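Local atomic coordinates of lipoteichoic acid primase (Listeria monocytogenes, PDB entry 4UOP), a protein that belongs to the sulfatase-like family and carries a bound magnesium ion in its extracellular catalytic domain. Residues T83-G88 against Y256-L261; F227-D232 against F251-Y256; P191-L196 against I219-H224. All coordinates share one frame; numbering follows the deposited sequence.

Interaction 1: T83-G88 against Y256-L261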
ATOM      1  N   THR B  83     -31.440  -3.501   4.313  1.00 22.17           N
ATOM      2  CA  THR B  83     -31.072  -2.637   5.428  1.00 21.74           C
ATOM      3  C   THR B  83     -32.260  -1.826   5.938  1.00 21.57           C
ATOM      4  O   THR B  83     -32.224  -0.598   5.900  1.00 20.96           O
ATOM      5  CB  THR B  83     -29.935  -1.648   5.039  1.00 21.59           C
ATOM      6  OG1 THR B  83     -30.364  -0.819   3.962  1.00 21.80           O
ATOM      7  CG2 THR B  83     -28.668  -2.381   4.630  1.00 22.09           C
ATOM      8  N   PRO B  84     -33.302  -2.496   6.452  1.00 20.89           N
ATOM      9  CA  PRO B  84     -34.454  -1.756   6.971  1.00 21.43           C
ATOM     10  C   PRO B  84     -34.138  -0.795   8.135  1.00 20.87           C
ATOM     11  O   PRO B  84     -34.778   0.237   8.229  1.00 20.24           O
ATOM     12  CB  PRO B  84     -35.433  -2.856   7.411  1.00 21.62           C
ATOM     13  CG  PRO B  84     -34.574  -4.053   7.640  1.00 22.46           C
ATOM     14  CD  PRO B  84     -33.435  -3.947   6.671  1.00 21.66           C
ATOM     15  N   THR B  85     -33.169  -1.111   8.993  1.00 20.57           N
ATOM     16  CA  THR B  85     -32.775  -0.176  10.074  1.00 21.27           C
ATOM     17  C   THR B  85     -32.283   1.131   9.474  1.00 21.38           C
ATOM     18  O   THR B  85     -32.741   2.203   9.873  1.00 22.34           O
ATOM     19  CB  THR B  85     -31.697  -0.770  11.011  1.00 20.84           C
ATOM     20  OG1 THR B  85     -32.212  -1.934  11.648  1.00 21.03           O
ATOM     21  CG2 THR B  85     -31.268   0.221  12.104  1.00 20.83           C
ATOM     22  N   LEU B  86     -31.362   1.063   8.521  1.00 21.45           N
ATOM     23  CA  LEU B  86     -30.811   2.286   7.909  1.00 21.81           C
ATOM     24  C   LEU B  86     -31.885   3.016   7.121  1.00 21.64           C
ATOM     25  O   LEU B  86     -31.959   4.226   7.155  1.00 21.56           O
ATOM     26  CB  LEU B  86     -29.612   1.979   7.006  1.00 22.15           C
ATOM     27  CG  LEU B  86     -28.359   1.393   7.666  1.00 22.94           C
ATOM     28  CD1 LEU B  86     -27.204   1.335   6.657  1.00 24.58           C
ATOM     29  CD2 LEU B  86     -27.960   2.162   8.908  1.00 24.19           C
ATOM     30  N   ASP B  87     -32.736   2.273   6.430  1.00 22.85           N
ATOM     31  CA  ASP B  87     -33.810   2.888   5.645  1.00 24.94           C
ATOM     32  C   ASP B  87     -34.757   3.674   6.551  1.00 23.98           C
ATOM     33  O   ASP B  87     -35.143   4.781   6.213  1.00 24.56           O
ATOM     34  CB  ASP B  87     -34.585   1.841   4.852  1.00 25.87           C
ATOM     35  CG  ASP B  87     -33.694   1.006   3.928  1.00 28.26           C
ATOM     36  OD1 ASP B  87     -32.519   1.381   3.662  1.00 30.45           O
ATOM     37  OD2 ASP B  87     -34.177  -0.042   3.461  1.00 29.03           O
ATOM     38  N   GLY B  88     -35.101   3.102   7.704  1.00 23.78           N
ATOM     39  CA  GLY B  88     -35.963   3.743   8.696  1.00 24.11           C
ATOM     40  C   GLY B  88     -35.346   4.998   9.300  1.00 24.50           C
ATOM     41  O   GLY B  88     -36.055   5.955   9.599  1.00 26.45           O
ATOM     42  N   TYR B 256     -27.952  -9.134   8.494  1.00 18.52           N
ATOM     43  CA  TYR B 256     -27.724  -9.506   9.876  1.00 18.47           C
ATOM     44  C   TYR B 256     -27.163  -8.310  10.672  1.00 18.29           C
ATOM     45  O   TYR B 256     -27.651  -7.978  11.755  1.00 18.48           O
ATOM     46  CB  TYR B 256     -26.778 -10.700   9.970  1.00 19.31           C
ATOM     47  CG  TYR B 256     -26.337 -10.955  11.377  1.00 20.43           C
ATOM     48  CD1 TYR B 256     -27.155 -11.653  12.272  1.00 20.79           C
ATOM     49  CD2 TYR B 256     -25.120 -10.436  11.858  1.00 21.24           C
ATOM     50  CE1 TYR B 256     -26.757 -11.847  13.584  1.00 21.20           C
ATOM     51  CE2 TYR B 256     -24.723 -10.634  13.159  1.00 21.42           C
ATOM     52  CZ  TYR B 256     -25.543 -11.341  14.020  1.00 21.18           C
ATOM     53  OH  TYR B 256     -25.141 -11.509  15.329  1.00 22.38           O
ATOM     54  N   ALA B 257     -26.137  -7.681  10.129  1.00 17.55           N
ATOM     55  CA  ALA B 257     -25.497  -6.556  10.804  1.00 16.94           C
ATOM     56  C   ALA B 257     -26.492  -5.402  11.025  1.00 16.65           C
ATOM     57  O   ALA B 257     -26.529  -4.808  12.103  1.00 17.38           O
ATOM     58  CB  ALA B 257     -24.286  -6.096  10.014  1.00 16.68           C
ATOM     59  N   ASP B 258     -27.294  -5.102  10.015  1.00 17.44           N
ATOM     60  CA  ASP B 258     -28.327  -4.069  10.105  1.00 18.70           C
ATOM     61  C   ASP B 258     -29.406  -4.437  11.140  1.00 19.35           C
ATOM     62  O   ASP B 258     -29.866  -3.586  11.914  1.00 18.28           O
ATOM     63  CB  ASP B 258     -28.927  -3.810   8.728  1.00 20.13           C
ATOM     64  CG  ASP B 258     -30.109  -2.864   8.755  1.00 22.82           C
ATOM     65  OD1 ASP B 258     -31.254  -3.300   9.071  1.00 23.31           O
ATOM     66  OD2 ASP B 258     -29.903  -1.666   8.422  1.00 24.29           O
ATOM     67  N   LYS B 259     -29.800  -5.710  11.175  1.00 19.22           N
ATOM     68  CA  LYS B 259     -30.745  -6.169  12.198  1.00 19.72           C
ATOM     69  C   LYS B 259     -30.222  -5.935  13.620  1.00 18.21           C
ATOM     70  O   LYS B 259     -30.945  -5.433  14.481  1.00 18.49           O
ATOM     71  CB  LYS B 259     -31.047  -7.650  12.010  1.00 20.95           C
ATOM     72  CG  LYS B 259     -32.042  -8.214  13.009  1.00 23.88           C
ATOM     73  CD  LYS B 259     -32.459  -9.602  12.557  1.00 26.90           C
ATOM     74  CE  LYS B 259     -33.429 -10.266  13.518  1.00 30.81           C
ATOM     75  NZ  LYS B 259     -32.694 -11.208  14.395  1.00 33.38           N
ATOM     76  N   GLN B 260     -28.976  -6.321  13.870  1.00 17.90           N
ATOM     77  CA  GLN B 260     -28.392  -6.210  15.199  1.00 19.16           C
ATOM     78  C   GLN B 260     -28.200  -4.747  15.567  1.00 18.00           C
ATOM     79  O   GLN B 260     -28.410  -4.372  16.714  1.00 18.56           O
ATOM     80  CB  GLN B 260     -27.076  -6.986  15.303  1.00 20.15           C
ATOM     81  CG  GLN B 260     -27.256  -8.506  15.169  1.00 22.20           C
ATOM     82  CD  GLN B 260     -28.306  -9.070  16.116  1.00 23.87           C
ATOM     83  OE1 GLN B 260     -28.430  -8.630  17.260  1.00 25.61           O
ATOM     84  NE2 GLN B 260     -29.050 -10.066  15.649  1.00 26.44           N
ATOM     85  N   LEU B 261     -27.857  -3.926  14.588  1.00 17.51           N
ATOM     86  CA  LEU B 261     -27.800  -2.469  14.810  1.00 17.77           C
ATOM     87  C   LEU B 261     -29.155  -1.914  15.250  1.00 18.10           C
ATOM     88  O   LEU B 261     -29.238  -1.134  16.198  1.00 17.89           O
ATOM     89  CB  LEU B 261     -27.326  -1.755  13.555  1.00 18.15           C
ATOM     90  CG  LEU B 261     -27.172  -0.233  13.694  1.00 18.66           C
ATOM     91  CD1 LEU B 261     -26.064   0.117  14.682  1.00 19.19           C
ATOM     92  CD2 LEU B 261     -26.912   0.390  12.333  1.00 19.64           C
TER
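Asp258 extends its CG anti to the backbone N (chi1 174°), which carries the carboxylate off its own helix and into the first turn of helix 84-88. Thr85 turns its OG1 to lie beside its backbone N, so that hydroxyl and N-H face the same carboxylate. This joins two helices of the sulfatase-type alpha/beta fold, the axes of the two short helical segments 8.8 Å apart at closest approach, with an acid from one serving the amino-terminal N-H groups of the other. Thr83 holds the N-cap position, but its own side chain makes no capping bond: its OG1 is taken by Asn74 N. Asp258 supplies both acceptors instead. Thr85 N gives its hydrogen to OD1 of Asp258 at 2.9 Å (158°), and Leu86 N reaches OD2 at 3.1 Å (154°). Each oxygen uses its syn lone pair, so the two bonds fix the rotation of the carboxylate, and the positive end of the helix dipole would favour its negative charge. Thr85 OG1 lies 2.9 Å from the carbonyl O of Asp258 and 3.1 Å from its OD1; its one proton could go to either. Proline suits position 84, where a first-turn residue needs no N-H, and its CD sits 3.3 Å from Asp258 OD1. Beyond the polar cluster, leucines close the contact by methyl packing, with Leu86 CD2 4.0 Å from Leu261 CD2.

Interaction 2: F227-D232 against F251-Y256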
ATOM      1  N   PHE B 227     -18.160 -12.988   4.688  1.00 24.69           N
ATOM      2  CA  PHE B 227     -19.616 -12.805   4.861  1.00 25.45           C
ATOM      3  C   PHE B 227     -20.327 -14.092   5.292  1.00 28.08           C
ATOM      4  O   PHE B 227     -21.479 -14.314   4.923  1.00 29.71           O
ATOM      5  CB  PHE B 227     -20.262 -12.246   3.578  1.00 23.67           C
ATOM      6  CG  PHE B 227     -19.440 -11.189   2.902  1.00 22.45           C
ATOM      7  CD1 PHE B 227     -19.121 -10.030   3.573  1.00 22.57           C
ATOM      8  CD2 PHE B 227     -18.980 -11.353   1.613  1.00 22.22           C
ATOM      9  CE1 PHE B 227     -18.347  -9.058   2.979  1.00 21.18           C
ATOM     10  CE2 PHE B 227     -18.200 -10.370   1.002  1.00 22.44           C
ATOM     11  CZ  PHE B 227     -17.882  -9.220   1.694  1.00 21.37           C
ATOM     12  N   ASP B 228     -19.631 -14.914   6.079  1.00 30.80           N
ATOM     13  CA  ASP B 228     -20.166 -16.201   6.541  1.00 34.63           C
ATOM     14  C   ASP B 228     -21.082 -16.009   7.736  1.00 31.87           C
ATOM     15  O   ASP B 228     -20.616 -15.692   8.823  1.00 35.65           O
ATOM     16  CB  ASP B 228     -19.016 -17.146   6.912  1.00 38.09           C
ATOM     17  CG  ASP B 228     -19.502 -18.520   7.347  1.00 44.08           C
ATOM     18  OD1 ASP B 228     -20.600 -18.947   6.922  1.00 45.64           O
ATOM     19  OD2 ASP B 228     -18.768 -19.186   8.110  1.00 49.08           O
ATOM     20  N   ILE B 229     -22.381 -16.174   7.515  1.00 28.50           N
ATOM     21  CA  ILE B 229     -23.375 -16.064   8.562  1.00 27.72           C
ATOM     22  C   ILE B 229     -23.962 -17.459   8.849  1.00 26.79           C
ATOM     23  O   ILE B 229     -24.296 -18.182   7.916  1.00 26.80           O
ATOM     24  CB  ILE B 229     -24.505 -15.137   8.094  1.00 26.97           C
ATOM     25  CG1 ILE B 229     -23.968 -13.717   7.814  1.00 27.58           C
ATOM     26  CG2 ILE B 229     -25.652 -15.110   9.076  1.00 27.93           C
ATOM     27  CD1 ILE B 229     -23.397 -13.007   9.029  1.00 26.97           C
ATOM     28  N   PRO B 230     -24.083 -17.841  10.130  1.00 27.39           N
ATOM     29  CA  PRO B 230     -24.670 -19.160  10.422  1.00 26.93           C
ATOM     30  C   PRO B 230     -26.039 -19.307   9.779  1.00 27.87           C
ATOM     31  O   PRO B 230     -26.780 -18.328   9.666  1.00 23.98           O
ATOM     32  CB  PRO B 230     -24.795 -19.152  11.942  1.00 27.59           C
ATOM     33  CG  PRO B 230     -23.682 -18.277  12.401  1.00 28.83           C
ATOM     34  CD  PRO B 230     -23.518 -17.218  11.337  1.00 27.96           C
ATOM     35  N   LYS B 231     -26.362 -20.518   9.338  1.00 28.41           N
ATOM     36  CA  LYS B 231     -27.594 -20.751   8.590  1.00 31.06           C
ATOM     37  C   LYS B 231     -28.848 -20.271   9.300  1.00 30.20           C
ATOM     38  O   LYS B 231     -29.739 -19.710   8.666  1.00 29.85           O
ATOM     39  CB  LYS B 231     -27.721 -22.236   8.216  1.00 35.04           C
ATOM     40  CG  LYS B 231     -26.976 -22.563   6.934  1.00 40.19           C
ATOM     41  CD  LYS B 231     -27.032 -24.042   6.573  1.00 46.43           C
ATOM     42  CE  LYS B 231     -27.049 -24.232   5.061  1.00 48.63           C
ATOM     43  NZ  LYS B 231     -26.047 -23.405   4.339  1.00 51.21           N
ATOM     44  N   ASP B 232     -28.921 -20.462  10.613  1.00 29.83           N
ATOM     45  CA  ASP B 232     -30.116 -20.077  11.366  1.00 33.11           C
ATOM     46  C   ASP B 232     -30.258 -18.556  11.508  1.00 32.26           C
ATOM     47  O   ASP B 232     -31.308 -18.077  11.920  1.00 32.94           O
ATOM     48  CB  ASP B 232     -30.151 -20.745  12.753  1.00 34.70           C
ATOM     49  CG  ASP B 232     -29.082 -20.204  13.707  1.00 37.78           C
ATOM     50  OD1 ASP B 232     -27.869 -20.378  13.419  1.00 36.57           O
ATOM     51  OD2 ASP B 232     -29.454 -19.625  14.757  1.00 39.62           O
ATOM     52  N   PHE B 251     -25.173  -9.866   1.092  1.00 19.22           N
ATOM     53  CA  PHE B 251     -26.508  -9.408   1.476  1.00 19.70           C
ATOM     54  C   PHE B 251     -27.035 -10.039   2.775  1.00 19.22           C
ATOM     55  O   PHE B 251     -27.671  -9.355   3.581  1.00 18.05           O
ATOM     56  CB  PHE B 251     -27.521  -9.640   0.350  1.00 20.59           C
ATOM     57  CG  PHE B 251     -27.446  -8.653  -0.790  1.00 21.40           C
ATOM     58  CD1 PHE B 251     -27.186  -7.299  -0.588  1.00 21.86           C
ATOM     59  CD2 PHE B 251     -27.684  -9.088  -2.085  1.00 22.98           C
ATOM     60  CE1 PHE B 251     -27.151  -6.424  -1.653  1.00 22.21           C
ATOM     61  CE2 PHE B 251     -27.635  -8.215  -3.153  1.00 22.51           C
ATOM     62  CZ  PHE B 251     -27.364  -6.880  -2.941  1.00 22.79           C
ATOM     63  N   GLU B 252     -26.795 -11.334   2.994  1.00 18.69           N
ATOM     64  CA  GLU B 252     -27.185 -11.968   4.261  1.00 20.68           C
ATOM     65  C   GLU B 252     -26.438 -11.329   5.443  1.00 19.34           C
ATOM     66  O   GLU B 252     -27.011 -11.105   6.504  1.00 18.19           O
ATOM     67  CB  GLU B 252     -26.875 -13.462   4.284  1.00 22.55           C
ATOM     68  CG  GLU B 252     -27.553 -14.272   3.201  1.00 24.66           C
ATOM     69  CD  GLU B 252     -29.029 -14.543   3.452  1.00 27.93           C
ATOM     70  OE1 GLU B 252     -29.606 -14.098   4.480  1.00 28.14           O
ATOM     71  OE2 GLU B 252     -29.607 -15.242   2.591  1.00 30.64           O
ATOM     72  N   ALA B 253     -25.156 -11.057   5.248  1.00 18.98           N
ATOM     73  CA  ALA B 253     -24.311 -10.531   6.326  1.00 18.68           C
ATOM     74  C   ALA B 253     -24.663  -9.090   6.648  1.00 18.99           C
ATOM     75  O   ALA B 253     -24.751  -8.723   7.824  1.00 18.88           O
ATOM     76  CB  ALA B 253     -22.848 -10.633   5.968  1.00 19.08           C
ATOM     77  N   VAL B 254     -24.871  -8.286   5.619  1.00 18.11           N
ATOM     78  CA  VAL B 254     -25.279  -6.890   5.821  1.00 19.26           C
ATOM     79  C   VAL B 254     -26.656  -6.834   6.495  1.00 18.78           C
ATOM     80  O   VAL B 254     -26.879  -6.027   7.387  1.00 18.20           O
ATOM     81  CB  VAL B 254     -25.263  -6.122   4.493  1.00 20.33           C
ATOM     82  CG1 VAL B 254     -26.022  -4.812   4.603  1.00 22.72           C
ATOM     83  CG2 VAL B 254     -23.818  -5.892   4.058  1.00 21.22           C
ATOM     84  N   HIS B 255     -27.566  -7.730   6.095  1.00 18.59           N
ATOM     85  CA  HIS B 255     -28.877  -7.778   6.692  1.00 19.56           C
ATOM     86  C   HIS B 255     -28.787  -8.150   8.168  1.00 18.55           C
ATOM     87  O   HIS B 255     -29.470  -7.570   8.989  1.00 19.93           O
ATOM     88  CB  HIS B 255     -29.784  -8.767   5.951  1.00 20.72           C
ATOM     89  CG  HIS B 255     -31.154  -8.866   6.535  1.00 22.98           C
ATOM     90  ND1 HIS B 255     -32.113  -7.898   6.343  1.00 24.15           N
ATOM     91  CD2 HIS B 255     -31.715  -9.801   7.335  1.00 24.42           C
ATOM     92  CE1 HIS B 255     -33.220  -8.253   6.974  1.00 25.55           C
ATOM     93  NE2 HIS B 255     -33.001  -9.399   7.588  1.00 26.08           N
ATOM     94  N   TYR B 256     -27.952  -9.134   8.494  1.00 18.52           N
ATOM     95  CA  TYR B 256     -27.724  -9.506   9.876  1.00 18.47           C
ATOM     96  C   TYR B 256     -27.163  -8.310  10.672  1.00 18.29           C
ATOM     97  O   TYR B 256     -27.651  -7.978  11.755  1.00 18.48           O
ATOM     98  CB  TYR B 256     -26.778 -10.700   9.970  1.00 19.31           C
ATOM     99  CG  TYR B 256     -26.337 -10.955  11.377  1.00 20.43           C
ATOM    100  CD1 TYR B 256     -27.155 -11.653  12.272  1.00 20.79           C
ATOM    101  CD2 TYR B 256     -25.120 -10.436  11.858  1.00 21.24           C
ATOM    102  CE1 TYR B 256     -26.757 -11.847  13.584  1.00 21.20           C
ATOM    103  CE2 TYR B 256     -24.723 -10.634  13.159  1.00 21.42           C
ATOM    104  CZ  TYR B 256     -25.543 -11.341  14.020  1.00 21.18           C
ATOM    105  OH  TYR B 256     -25.141 -11.509  15.329  1.00 22.38           O
TER
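The rings of Tyr256 and Phe227 are both met obliquely across this contact, the first by Ile229 CD1 and the second by Ala253 CB. For the tyrosine the nearest ring atom is CD2, 4.2 Å from that isoleucine methyl, while one face of the ring carries Gln260 CG from the next turn of the helix, 3.5 Å above the plane and offset toward the rim. Phe227 touches with its stem: its CB lies 3.9 Å from Ala253 CB, and its ring makes an edge-to-face pair with Tyr250. Between the two aromatics comes Ile229. Its CG1 stands beside the backbone N (chi1 -62°) and is thereby laid against the helix, 3.5 Å from Ala253 CA and 3.8 Å from Ala253 CB. In the sulfatase-type alpha/beta fold this is the connection that leaves strand 214-219 and doubles back over helix 246-271 before entering it. Alanine suits position 253 because its single methyl lets the loop come this close to the helix backbone, and the longer arm of isoleucine, CG1 and CD1, spans the step from Ala253 to Tyr256. Glu252 contributes mainly backbone here, its C lying 4.2 Å from Ile229 CG1; the carboxylate turns to Ile236 N, which donates to OE1. No hydrogen bond joins the two segments. The Phe227 side chain is about 9 Å from the bound magnesium ion.

Interaction 3: P191-L196 against I219-H224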
ATOM      1  N   PRO B 191     -16.590 -12.797  18.141  1.00 26.27           N
ATOM      2  CA  PRO B 191     -17.983 -12.742  18.532  1.00 24.97           C
ATOM      3  C   PRO B 191     -18.833 -11.835  17.634  1.00 23.84           C
ATOM      4  O   PRO B 191     -18.342 -10.833  17.092  1.00 23.31           O
ATOM      5  CB  PRO B 191     -17.926 -12.245  19.973  1.00 26.26           C
ATOM      6  CG  PRO B 191     -16.605 -12.737  20.479  1.00 27.09           C
ATOM      7  CD  PRO B 191     -15.681 -12.717  19.298  1.00 26.56           C
ATOM      8  N   SER B 192     -20.099 -12.204  17.505  1.00 22.14           N
ATOM      9  CA  SER B 192     -21.017 -11.570  16.583  1.00 21.89           C
ATOM     10  C   SER B 192     -21.271 -10.117  16.958  1.00 20.81           C
ATOM     11  O   SER B 192     -20.996  -9.706  18.090  1.00 20.77           O
ATOM     12  CB  SER B 192     -22.340 -12.324  16.593  1.00 22.57           C
ATOM     13  OG  SER B 192     -22.966 -12.206  17.855  1.00 23.54           O
ATOM     14  N   ASP B 193     -21.807  -9.356  16.003  1.00 20.25           N
ATOM     15  CA  ASP B 193     -22.298  -8.011  16.291  1.00 20.00           C
ATOM     16  C   ASP B 193     -23.333  -8.030  17.426  1.00 20.75           C
ATOM     17  O   ASP B 193     -23.410  -7.077  18.186  1.00 18.85           O
ATOM     18  CB  ASP B 193     -22.932  -7.362  15.057  1.00 19.60           C
ATOM     19  CG  ASP B 193     -21.920  -7.012  13.971  1.00 19.08           C
ATOM     20  OD1 ASP B 193     -20.687  -7.156  14.162  1.00 19.96           O
ATOM     21  OD2 ASP B 193     -22.386  -6.578  12.900  1.00 19.45           O
ATOM     22  N   GLU B 194     -24.150  -9.086  17.529  1.00 20.71           N
ATOM     23  CA  GLU B 194     -25.088  -9.183  18.647  1.00 22.11           C
ATOM     24  C   GLU B 194     -24.354  -9.142  19.990  1.00 21.35           C
ATOM     25  O   GLU B 194     -24.785  -8.469  20.903  1.00 20.47           O
ATOM     26  CB  GLU B 194     -25.954 -10.448  18.577  1.00 24.56           C
ATOM     27  CG  GLU B 194     -27.024 -10.502  19.660  1.00 27.75           C
ATOM     28  CD  GLU B 194     -28.099 -11.557  19.408  1.00 31.92           C
ATOM     29  OE1 GLU B 194     -27.872 -12.480  18.598  1.00 32.18           O
ATOM     30  OE2 GLU B 194     -29.186 -11.455  20.024  1.00 36.22           O
ATOM     31  N   VAL B 195     -23.241  -9.855  20.093  1.00 20.51           N
ATOM     32  CA  VAL B 195     -22.450  -9.875  21.332  1.00 20.23           C
ATOM     33  C   VAL B 195     -21.789  -8.496  21.553  1.00 19.26           C
ATOM     34  O   VAL B 195     -21.728  -8.006  22.686  1.00 19.76           O
ATOM     35  CB  VAL B 195     -21.390 -10.995  21.292  1.00 20.78           C
ATOM     36  CG1 VAL B 195     -20.448 -10.907  22.476  1.00 20.11           C
ATOM     37  CG2 VAL B 195     -22.066 -12.374  21.257  1.00 21.58           C
ATOM     38  N   LEU B 196     -21.319  -7.877  20.469  1.00 18.86           N
ATOM     39  CA  LEU B 196     -20.732  -6.530  20.539  1.00 18.77           C
ATOM     40  C   LEU B 196     -21.698  -5.582  21.221  1.00 18.45           C
ATOM     41  O   LEU B 196     -21.363  -4.951  22.242  1.00 18.61           O
ATOM     42  CB  LEU B 196     -20.379  -6.014  19.134  1.00 18.38           C
ATOM     43  CG  LEU B 196     -20.001  -4.533  19.013  1.00 18.52           C
ATOM     44  CD1 LEU B 196     -18.669  -4.282  19.700  1.00 19.18           C
ATOM     45  CD2 LEU B 196     -19.956  -4.129  17.557  1.00 19.20           C
ATOM     46  N   ILE B 219     -16.934  -0.863  16.650  1.00 16.58           N
ATOM     47  CA  ILE B 219     -16.485  -1.285  15.344  1.00 16.91           C
ATOM     48  C   ILE B 219     -17.123  -2.656  15.097  1.00 17.20           C
ATOM     49  O   ILE B 219     -16.785  -3.565  15.755  1.00 16.79           O
ATOM     50  CB  ILE B 219     -14.949  -1.432  15.297  1.00 17.34           C
ATOM     51  CG1 ILE B 219     -14.288  -0.188  15.885  1.00 17.86           C
ATOM     52  CG2 ILE B 219     -14.447  -1.626  13.900  1.00 18.48           C
ATOM     53  CD1 ILE B 219     -14.527   1.001  15.054  1.00 17.34           C
ATOM     54  N   SER B 220     -18.033  -2.738  14.138  1.00 17.11           N
ATOM     55  CA  SER B 220     -18.719  -3.985  13.812  1.00 18.38           C
ATOM     56  C   SER B 220     -17.828  -4.931  13.037  1.00 19.53           C
ATOM     57  O   SER B 220     -16.797  -4.516  12.595  1.00 19.26           O
ATOM     58  CB  SER B 220     -20.005  -3.723  13.055  1.00 18.66           C
ATOM     59  OG  SER B 220     -19.758  -3.561  11.731  1.00 19.15           O
ATOM     60  N   VAL B 221     -18.189  -6.210  12.948  1.00 19.25           N
ATOM     61  CA  VAL B 221     -17.338  -7.138  12.257  1.00 21.32           C
ATOM     62  C   VAL B 221     -18.034  -8.259  11.505  1.00 20.30           C
ATOM     63  O   VAL B 221     -17.442  -8.858  10.718  1.00 19.18           O
ATOM     64  CB  VAL B 221     -16.236  -7.688  13.174  1.00 23.51           C
ATOM     65  CG1 VAL B 221     -16.766  -8.810  13.998  1.00 26.31           C
ATOM     66  CG2 VAL B 221     -15.034  -8.147  12.396  1.00 25.21           C
ATOM     67  N   SER B 222     -19.285  -8.501  11.811  1.00 19.73           N
ATOM     68  CA  SER B 222     -19.970  -9.669  11.269  1.00 20.25           C
ATOM     69  C   SER B 222     -20.124  -9.630   9.745  1.00 21.23           C
ATOM     70  O   SER B 222     -20.279 -10.639   9.116  1.00 20.86           O
ATOM     71  CB  SER B 222     -21.311  -9.908  11.951  1.00 19.63           C
ATOM     72  OG  SER B 222     -21.129 -10.283  13.267  1.00 20.80           O
ATOM     73  N   SER B 223     -20.161  -8.433   9.198  1.00 19.56           N
ATOM     74  CA  SER B 223     -20.246  -8.270   7.756  1.00 19.26           C
ATOM     75  C   SER B 223     -18.869  -8.129   7.067  1.00 19.01           C
ATOM     76  O   SER B 223     -18.779  -7.645   5.924  1.00 19.75           O
ATOM     77  CB  SER B 223     -21.201  -7.125   7.402  1.00 19.31           C
ATOM     78  OG  SER B 223     -20.880  -5.944   8.140  1.00 19.60           O
ATOM     79  N   HIS B 224     -17.805  -8.587   7.728  1.00 18.86           N
ATOM     80  CA  HIS B 224     -16.478  -8.691   7.098  1.00 19.72           C
ATOM     81  C   HIS B 224     -16.510  -9.878   6.126  1.00 21.35           C
ATOM     82  O   HIS B 224     -17.202 -10.877   6.387  1.00 20.66           O
ATOM     83  CB  HIS B 224     -15.394  -8.953   8.150  1.00 19.97           C
ATOM     84  CG  HIS B 224     -14.007  -8.575   7.720  1.00 21.62           C
ATOM     85  ND1 HIS B 224     -13.240  -9.349   6.873  1.00 22.81           N
ATOM     86  CD2 HIS B 224     -13.251  -7.493   8.023  1.00 23.45           C
ATOM     87  CE1 HIS B 224     -12.063  -8.769   6.690  1.00 22.80           C
ATOM     88  NE2 HIS B 224     -12.045  -7.639   7.377  1.00 23.75           N
TER
HETATM   89  O   HOH W   1     -18.705 -11.406  14.061  1.00 27.10           O
HETATM   90  O   HOH W   2     -20.731  -5.893  10.783  1.00 19.32           O
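Direct hydrogen bonds between Asp193 and the type I turn at Val221-His224 run both ways. Asp193 OD1 accepts from Val221 N at 2.9 Å, almost perfectly straight (179°) and on its syn lone pair, and from Ser222 N at 3.0 Å, which approaches from above the carboxylate plane. In return Asp193 N donates to Ser222 OG, also at 3.0 Å; that hydroxyl stands beside its own backbone N (chi1 -68°), which brings it to this N-H. A second set is mediated by water: one molecule donates to Asp193 OD2 (2.8 Å) and to Ser223 OG (2.6 Å), and is bonded to Ser220 OG as well. Another is bonded to Ser222 OG and lies 3.1 Å from Pro191 O. As for capping, Ser192, N-cap of helix 193-209, accepts from Val195 N through OG at 3.3 Å, and the same hydroxyl pairs with Asp185 OD2. Leu196 lays its CD2 methyl against main chain, 3.7 Å from Ile219 O. Small serines suit Ser220-Ser223 because short hydroxyls bond waters and main chain in little space. Ser220 OG and Ser223 OG also hold the backbone of Glu66, a magnesium ligand. With donors at both oxygens, and as first residue of its helix, buried Asp193 is probably kept ionised, tying helix to metal-site loop.

Helix 246-271 is the common element: it supplies one segment to each of interactions 1 and 2, which share Tyr256, and it packs against both segments of interaction 3. The three centres lie 11 to 13 Å apart on the same side of the chain's centre. Along the chain, interaction 3 closes before interaction 2 opens, and both are nested within the long stretch of chain closed by interaction 1. Tyr256, which lies in a segment of both interactions 1 and 2, reaches interaction 3: its OH lies against Ser192 CB and its CE2 against Ser222 OG. Helices 84-89 and 193-209 and the connection after strand 214-219 are thus gathered round one helix, with interactions 2 and 3 near the magnesium ion.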